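KLLA0C04147p (PDB 5H2D) binds ergosterol in the pocket of its C-terminal oxysterol-binding (ORD) domain and probably transfers sterols between membranes. Local coordinates at residues L17-F22 and Y419-R424; L23-K28 and P342-W347. All coordinates share one frame; numbering follows the deposited sequence.

Contact 1. Residues L17-F22 and Y419-R424; sequences LEEGSF and YWKQRR
Glu19 lies against Trp420 and Lys421 where the end of helix 7-18 meets helix 419-424. On the buried side the backbone of Gly20 and Ser21 packs close to the Trp420 ring and the aliphatic part of Arg424. Trp420 CZ3 comes to 3.6 Å from Ser21 O, and Tyr419 CD2 covers one face of the indole. The Glu19 side chain, extended beyond CG, crosses Trp420 at about a right angle, and the carboxylate plane is tilted 27° from the ring; OE1 is 3.8 Å from Trp420 CB and forms a salt bridge with Arg139 of strand 138-146.

Gly20 closes helix 7-18 with a Schellman motif. It has positive phi, and its N bonds back to Leu17 O. Gly20 also packs against the Arg424 side chain, its N 4.3 Å from Arg424 CD. Water 3 joins the turn to the second helix: it lies within hydrogen-bonding distance of both Gly20 O and Trp420 O and accepts from Arg423 NH1, whose guanidinium also pairs with Glu130.

Arg424 bends at chi3 (62°), which turns NE, and its NH1 donates directly to Glu18 O at 3.0 Å; the carbonyl lies near the guanidinium plane, while the donor sits 38° above the carbonyl plane. In contrast to the dry packing of Trp420 on Ser21, the outer side is watered. There Lys421 CG touches Glu19 CD at 3.6 Å, but Lys421 NZ stays 5.1 Å from Glu19 OE2, the two joined through water 2, weakly on the lysine side. Water 1 donates to Glu19 OE1 and accepts from Lys421 N.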
loop_
_atom_site.group_PDB
_atom_site.type_symbol
_atom_site.label_atom_id
_atom_site.label_comp_id
_atom_site.label_asym_id
_atom_site.label_seq_id
_atom_site.Cartn_x
_atom_site.Cartn_y
_atom_site.Cartn_z
ATOM N N LEU A 17 -16.905 15.541 0.034
ATOM C CA LEU A 17 -17.490 16.246 1.168
ATOM C C LEU A 17 -18.937 15.831 1.405
ATOM O O LEU A 17 -19.353 15.659 2.556
ATOM C CB LEU A 17 -17.399 17.754 0.947
ATOM C CG LEU A 17 -16.026 18.357 1.229
ATOM C CD1 LEU A 17 -16.082 19.877 1.118
ATOM C CD2 LEU A 17 -15.548 17.933 2.610
ATOM N N GLU A 18 -19.718 15.660 0.340
ATOM C CA GLU A 18 -21.122 15.312 0.522
ATOM C C GLU A 18 -21.280 13.937 1.147
ATOM O O GLU A 18 -22.235 13.705 1.894
ATOM C CB GLU A 18 -21.867 15.380 -0.813
ATOM C CG GLU A 18 -21.773 16.740 -1.491
ATOM C CD GLU A 18 -22.627 16.842 -2.747
ATOM O OE1 GLU A 18 -23.249 17.908 -2.959
ATOM O OE2 GLU A 18 -22.675 15.861 -3.523
ATOM N N GLU A 19 -20.357 13.017 0.857
ATOM C CA GLU A 19 -20.408 11.679 1.428
ATOM C C GLU A 19 -19.798 11.606 2.824
ATOM O O GLU A 19 -19.734 10.515 3.398
ATOM C CB GLU A 19 -19.718 10.689 0.480
ATOM C CG GLU A 19 -20.391 10.624 -0.885
ATOM C CD GLU A 19 -19.961 9.432 -1.726
ATOM O OE1 GLU A 19 -19.021 8.705 -1.322
ATOM O OE2 GLU A 19 -20.581 9.228 -2.794
ATOM N N GLY A 20 -19.358 12.724 3.387
ATOM C CA GLY A 20 -18.889 12.737 4.762
ATOM C C GLY A 20 -17.582 11.999 4.946
ATOM O O GLY A 20 -17.369 11.379 5.993
ATOM N N SER A 21 -16.691 12.083 3.959
ATOM C CA SER A 21 -15.482 11.260 3.959
ATOM C C SER A 21 -14.539 11.581 5.108
ATOM O O SER A 21 -13.708 10.743 5.472
ATOM C CB SER A 21 -14.755 11.452 2.629
ATOM O OG SER A 21 -15.645 11.230 1.557
ATOM N N PHE A 22 -14.622 12.775 5.679
ATOM C CA PHE A 22 -13.687 13.181 6.713
ATOM C C PHE A 22 -14.332 13.250 8.084
ATOM O O PHE A 22 -13.642 13.534 9.068
ATOM C CB PHE A 22 -13.055 14.515 6.313
ATOM C CG PHE A 22 -12.504 14.487 4.922
ATOM C CD1 PHE A 22 -11.366 13.745 4.639
ATOM C CD2 PHE A 22 -13.158 15.125 3.882
ATOM C CE1 PHE A 22 -10.870 13.680 3.356
ATOM C CE2 PHE A 22 -12.670 15.055 2.588
ATOM C CZ PHE A 22 -11.517 14.333 2.325
ATOM N N TYR A 419 -20.017 2.646 0.736
ATOM C CA TYR A 419 -19.481 2.591 2.093
ATOM C C TYR A 419 -19.545 3.947 2.790
ATOM O O TYR A 419 -20.012 4.048 3.931
ATOM C CB TYR A 419 -18.042 2.086 2.062
ATOM C CG TYR A 419 -17.370 2.112 3.418
ATOM C CD1 TYR A 419 -17.619 1.106 4.340
ATOM C CD2 TYR A 419 -16.490 3.143 3.777
ATOM C CE1 TYR A 419 -17.011 1.108 5.591
ATOM C CE2 TYR A 419 -15.867 3.148 5.039
ATOM C CZ TYR A 419 -16.139 2.123 5.929
ATOM O OH TYR A 419 -15.525 2.080 7.169
ATOM N N TRP A 420 -19.053 4.997 2.131
ATOM C CA TRP A 420 -18.936 6.274 2.824
ATOM C C TRP A 420 -20.305 6.902 3.073
ATOM O O TRP A 420 -20.508 7.517 4.124
ATOM C CB TRP A 420 -18.017 7.215 2.042
ATOM C CG TRP A 420 -16.603 6.684 1.958
ATOM C CD1 TRP A 420 -16.042 6.015 0.909
ATOM C CD2 TRP A 420 -15.597 6.751 2.981
ATOM N NE1 TRP A 420 -14.737 5.674 1.208
ATOM C CE2 TRP A 420 -14.441 6.115 2.471
ATOM C CE3 TRP A 420 -15.554 7.302 4.268
ATOM C CZ2 TRP A 420 -13.259 6.016 3.201
ATOM C CZ3 TRP A 420 -14.381 7.201 5.000
ATOM C CH2 TRP A 420 -13.246 6.551 4.459
ATOM N N LYS A 421 -21.252 6.739 2.142
ATOM C CA LYS A 421 -22.599 7.261 2.375
ATOM C C LYS A 421 -23.283 6.519 3.514
ATOM O O LYS A 421 -23.883 7.143 4.402
ATOM C CB LYS A 421 -23.428 7.161 1.096
ATOM C CG LYS A 421 -22.786 7.843 -0.087
ATOM C CD LYS A 421 -23.717 7.918 -1.288
ATOM C CE LYS A 421 -24.184 6.554 -1.725
ATOM N NZ LYS A 421 -24.932 6.624 -3.018
ATOM N N GLN A 422 -23.209 5.188 3.517
ATOM C CA GLN A 422 -23.827 4.439 4.604
ATOM C C GLN A 422 -23.148 4.745 5.928
ATOM O O GLN A 422 -23.804 4.762 6.971
ATOM C CB GLN A 422 -23.795 2.941 4.310
ATOM C CG GLN A 422 -24.507 2.574 3.022
ATOM C CD GLN A 422 -24.792 1.090 2.908
ATOM O OE1 GLN A 422 -24.648 0.339 3.874
ATOM N NE2 GLN A 422 -25.206 0.659 1.720
ATOM N N ARG A 423 -21.838 4.990 5.901
ATOM C CA ARG A 423 -21.123 5.411 7.102
ATOM C C ARG A 423 -21.616 6.774 7.584
ATOM O O ARG A 423 -21.885 6.969 8.776
ATOM C CB ARG A 423 -19.627 5.436 6.790
ATOM C CG ARG A 423 -18.696 5.923 7.896
ATOM C CD ARG A 423 -17.332 6.166 7.276
ATOM N NE ARG A 423 -16.288 6.501 8.243
ATOM C CZ ARG A 423 -16.056 7.722 8.711
ATOM N NH1 ARG A 423 -16.815 8.737 8.326
ATOM N NH2 ARG A 423 -15.071 7.930 9.564
ATOM N N ARG A 424 -21.704 7.734 6.664
ATOM C CA ARG A 424 -22.261 9.052 6.964
ATOM C C ARG A 424 -23.616 8.950 7.655
ATOM O O ARG A 424 -23.913 9.718 8.585
ATOM C CB ARG A 424 -22.376 9.848 5.662
ATOM C CG ARG A 424 -22.967 11.243 5.794
ATOM C CD ARG A 424 -23.441 11.749 4.434
ATOM N NE ARG A 424 -24.490 10.889 3.900
ATOM C CZ ARG A 424 -24.757 10.726 2.607
ATOM N NH1 ARG A 424 -24.052 11.369 1.682
ATOM N NH2 ARG A 424 -25.723 9.899 2.241
HETATM O O HOH W 1 -19.725 6.108 -0.543
HETATM O O HOH W 2 -21.833 6.762 -4.489
HETATM O O HOH W 3 -18.793 8.912 6.016
#

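Contact 2. Residues L23-K28 and P342-W347; sequences LGYEDK and PHLLPW
Asp27 and His343 make the direct hydrogen bonds of this contact. Asp27 OD1 takes the ND1 hydrogen of His343 at 2.6 Å in a nearly straight bond (170°). The acceptor lies in the imidazole plane and is met on its syn side, although ND1 is 26° out of the carboxylate plane. The other oxygen, OD2, uses its syn lone pair to receive His343 N at 2.9 Å, so a single carboxylate grips both the ring and the backbone of one residue.

Glu26 bends at chi2 (81°) and folds back along its own loop, where OE1 accepts from Gly24 N at 3.1 Å. Its OE2 receives a hydrogen from water 4, which in turn accepts from Trp347 NE1 at the indole edge.

Two CH-pi contacts supply the apolar part. Leu23 CB sits over one face of the six-membered ring of Trp347, 3.9 Å from its centroid, while Leu23 CD1 touches CH2. Leu344 CD1 lies over a face of the Tyr25 ring, offset toward the rim and 3.6 Å from CZ; the Tyr25 hydroxyl bonds to Glu130. Between these pairs Gly24, at a positive phi, brings its CA against the Trp347 ring, 3.4 Å from NE1.

The contact thus joins the loop after helix 7-18 to the loop that follows helix 332-337. The bond between His343 and Asp27 puts a hydrogen on ND1; the carboxylate beside it, with Glu26 also near, would probably favour a protonated imidazole, though the charge is not seen.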
loop_
_atom_site.group_PDB
_atom_site.type_symbol
_atom_site.label_atom_id
_atom_site.label_comp_id
_atom_site.label_asym_id
_atom_site.label_seq_id
_atom_site.Cartn_x
_atom_site.Cartn_y
_atom_site.Cartn_z
ATOM N N LEU A 23 -15.626 12.954 8.177
ATOM C CA LEU A 23 -16.278 12.884 9.475
ATOM C C LEU A 23 -15.610 11.829 10.344
ATOM O O LEU A 23 -15.343 10.711 9.887
ATOM C CB LEU A 23 -17.758 12.559 9.307
ATOM C CG LEU A 23 -18.542 13.574 8.489
ATOM C CD1 LEU A 23 -19.918 13.030 8.183
ATOM C CD2 LEU A 23 -18.623 14.907 9.237
ATOM N N GLY A 24 -15.347 12.192 11.595
ATOM C CA GLY A 24 -14.729 11.299 12.554
ATOM C C GLY A 24 -13.217 11.377 12.596
ATOM O O GLY A 24 -12.599 10.710 13.434
ATOM N N TYR A 25 -12.604 12.165 11.714
ATOM C CA TYR A 25 -11.154 12.282 11.647
ATOM C C TYR A 25 -10.661 13.581 12.275
ATOM O O TYR A 25 -9.593 14.092 11.915
ATOM C CB TYR A 25 -10.692 12.119 10.196
ATOM C CG TYR A 25 -10.716 10.656 9.780
ATOM C CD1 TYR A 25 -9.665 9.816 10.108
ATOM C CD2 TYR A 25 -11.803 10.115 9.103
ATOM C CE1 TYR A 25 -9.684 8.473 9.759
ATOM C CE2 TYR A 25 -11.838 8.765 8.751
ATOM C CZ TYR A 25 -10.766 7.962 9.086
ATOM O OH TYR A 25 -10.789 6.633 8.754
ATOM N N GLU A 26 -11.415 14.093 13.259
ATOM C CA GLU A 26 -11.073 15.360 13.896
ATOM C C GLU A 26 -9.864 15.247 14.815
ATOM O O GLU A 26 -9.170 16.248 15.036
ATOM C CB GLU A 26 -12.277 15.892 14.678
ATOM C CG GLU A 26 -13.486 16.224 13.810
ATOM C CD GLU A 26 -14.324 15.003 13.441
ATOM O OE1 GLU A 26 -15.156 15.101 12.504
ATOM O OE2 GLU A 26 -14.164 13.953 14.096
ATOM N N ASP A 27 -9.592 14.063 15.363
ATOM C CA ASP A 27 -8.482 13.916 16.297
ATOM C C ASP A 27 -7.143 14.090 15.592
ATOM O O ASP A 27 -6.962 13.707 14.429
ATOM C CB ASP A 27 -8.514 12.547 16.981
ATOM C CG ASP A 27 -9.798 12.300 17.721
ATOM O OD1 ASP A 27 -10.161 13.124 18.590
ATOM O OD2 ASP A 27 -10.463 11.291 17.424
ATOM N N LYS A 28 -6.192 14.661 16.321
ATOM C CA LYS A 28 -4.822 14.746 15.838
ATOM C C LYS A 28 -4.259 13.344 15.602
ATOM O O LYS A 28 -4.524 12.415 16.370
ATOM C CB LYS A 28 -3.989 15.518 16.863
ATOM C CG LYS A 28 -2.486 15.451 16.736
ATOM C CD LYS A 28 -1.867 16.322 17.826
ATOM C CE LYS A 28 -0.621 15.700 18.425
ATOM N NZ LYS A 28 0.587 15.989 17.613
ATOM N N PRO A 342 -10.543 8.465 19.335
ATOM C CA PRO A 342 -11.817 8.532 20.079
ATOM C C PRO A 342 -13.003 9.020 19.261
ATOM O O PRO A 342 -14.099 8.463 19.392
ATOM C CB PRO A 342 -11.501 9.507 21.227
ATOM C CG PRO A 342 -10.018 9.547 21.337
ATOM C CD PRO A 342 -9.436 9.170 19.999
ATOM N N HIS A 343 -12.832 10.068 18.448
ATOM C CA HIS A 343 -13.928 10.572 17.627
ATOM C C HIS A 343 -14.191 9.725 16.395
ATOM O O HIS A 343 -15.240 9.888 15.766
ATOM C CB HIS A 343 -13.663 12.017 17.196
ATOM C CG HIS A 343 -13.766 13.003 18.315
ATOM N ND1 HIS A 343 -12.663 13.499 18.974
ATOM C CD2 HIS A 343 -14.845 13.568 18.906
ATOM C CE1 HIS A 343 -13.055 14.337 19.916
ATOM N NE2 HIS A 343 -14.376 14.396 19.896
ATOM N N LEU A 344 -13.269 8.826 16.041
ATOM C CA LEU A 344 -13.450 7.967 14.881
ATOM C C LEU A 344 -14.263 6.718 15.204
ATOM O O LEU A 344 -15.116 6.310 14.404
ATOM C CB LEU A 344 -12.074 7.574 14.326
ATOM C CG LEU A 344 -12.116 6.641 13.123
ATOM C CD1 LEU A 344 -12.835 7.289 11.965
ATOM C CD2 LEU A 344 -10.704 6.255 12.722
ATOM N N LEU A 345 -14.026 6.115 16.370
ATOM C CA LEU A 345 -14.634 4.825 16.685
ATOM C C LEU A 345 -16.143 4.765 16.448
ATOM O O LEU A 345 -16.606 3.746 15.906
ATOM C CB LEU A 345 -14.307 4.433 18.136
ATOM C CG LEU A 345 -12.828 4.191 18.442
ATOM C CD1 LEU A 345 -12.619 3.878 19.922
ATOM C CD2 LEU A 345 -12.301 3.052 17.583
ATOM N N PRO A 346 -16.950 5.768 16.811
ATOM C CA PRO A 346 -18.406 5.627 16.618
ATOM C C PRO A 346 -18.826 5.511 15.160
ATOM O O PRO A 346 -19.920 4.995 14.891
ATOM C CB PRO A 346 -18.976 6.899 17.264
ATOM C CG PRO A 346 -17.903 7.364 18.213
ATOM C CD PRO A 346 -16.609 7.031 17.489
ATOM N N TRP A 347 -17.980 5.942 14.217
ATOM C CA TRP A 347 -18.294 5.883 12.796
ATOM C C TRP A 347 -17.997 4.527 12.168
ATOM O O TRP A 347 -18.542 4.221 11.104
ATOM C CB TRP A 347 -17.493 6.947 12.035
ATOM C CG TRP A 347 -17.843 8.348 12.431
ATOM C CD1 TRP A 347 -17.228 9.115 13.387
ATOM C CD2 TRP A 347 -18.909 9.142 11.901
ATOM N NE1 TRP A 347 -17.853 10.343 13.476
ATOM C CE2 TRP A 347 -18.882 10.383 12.574
ATOM C CE3 TRP A 347 -19.885 8.922 10.922
ATOM C CZ2 TRP A 347 -19.797 11.404 12.297
ATOM C CZ3 TRP A 347 -20.789 9.939 10.643
ATOM C CH2 TRP A 347 -20.734 11.165 11.330
HETATM O O HOH W 4 -17.088 12.899 14.759
#

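In the fold
From the N terminus, helix 7-18 ends at contact 1, and the chain continues directly into the 23-28 loop of contact 2. The intervening chain builds the antiparallel strands of the sterol-binding domain before 342-347 returns to close contact 2. Helix 419-424, near the C terminus, then returns to 17-22 and closes the larger loop of contact 1, within which the loop of contact 2 lies wholly. Their centres are 13 Å apart, and Arg423 connects them: NH2 probably bonds to Leu23 O and packs on Leu344 and Tyr25. Together they tie the N-terminal arm and late C-terminal segments to strand 128-133, through Glu130 and Ser132.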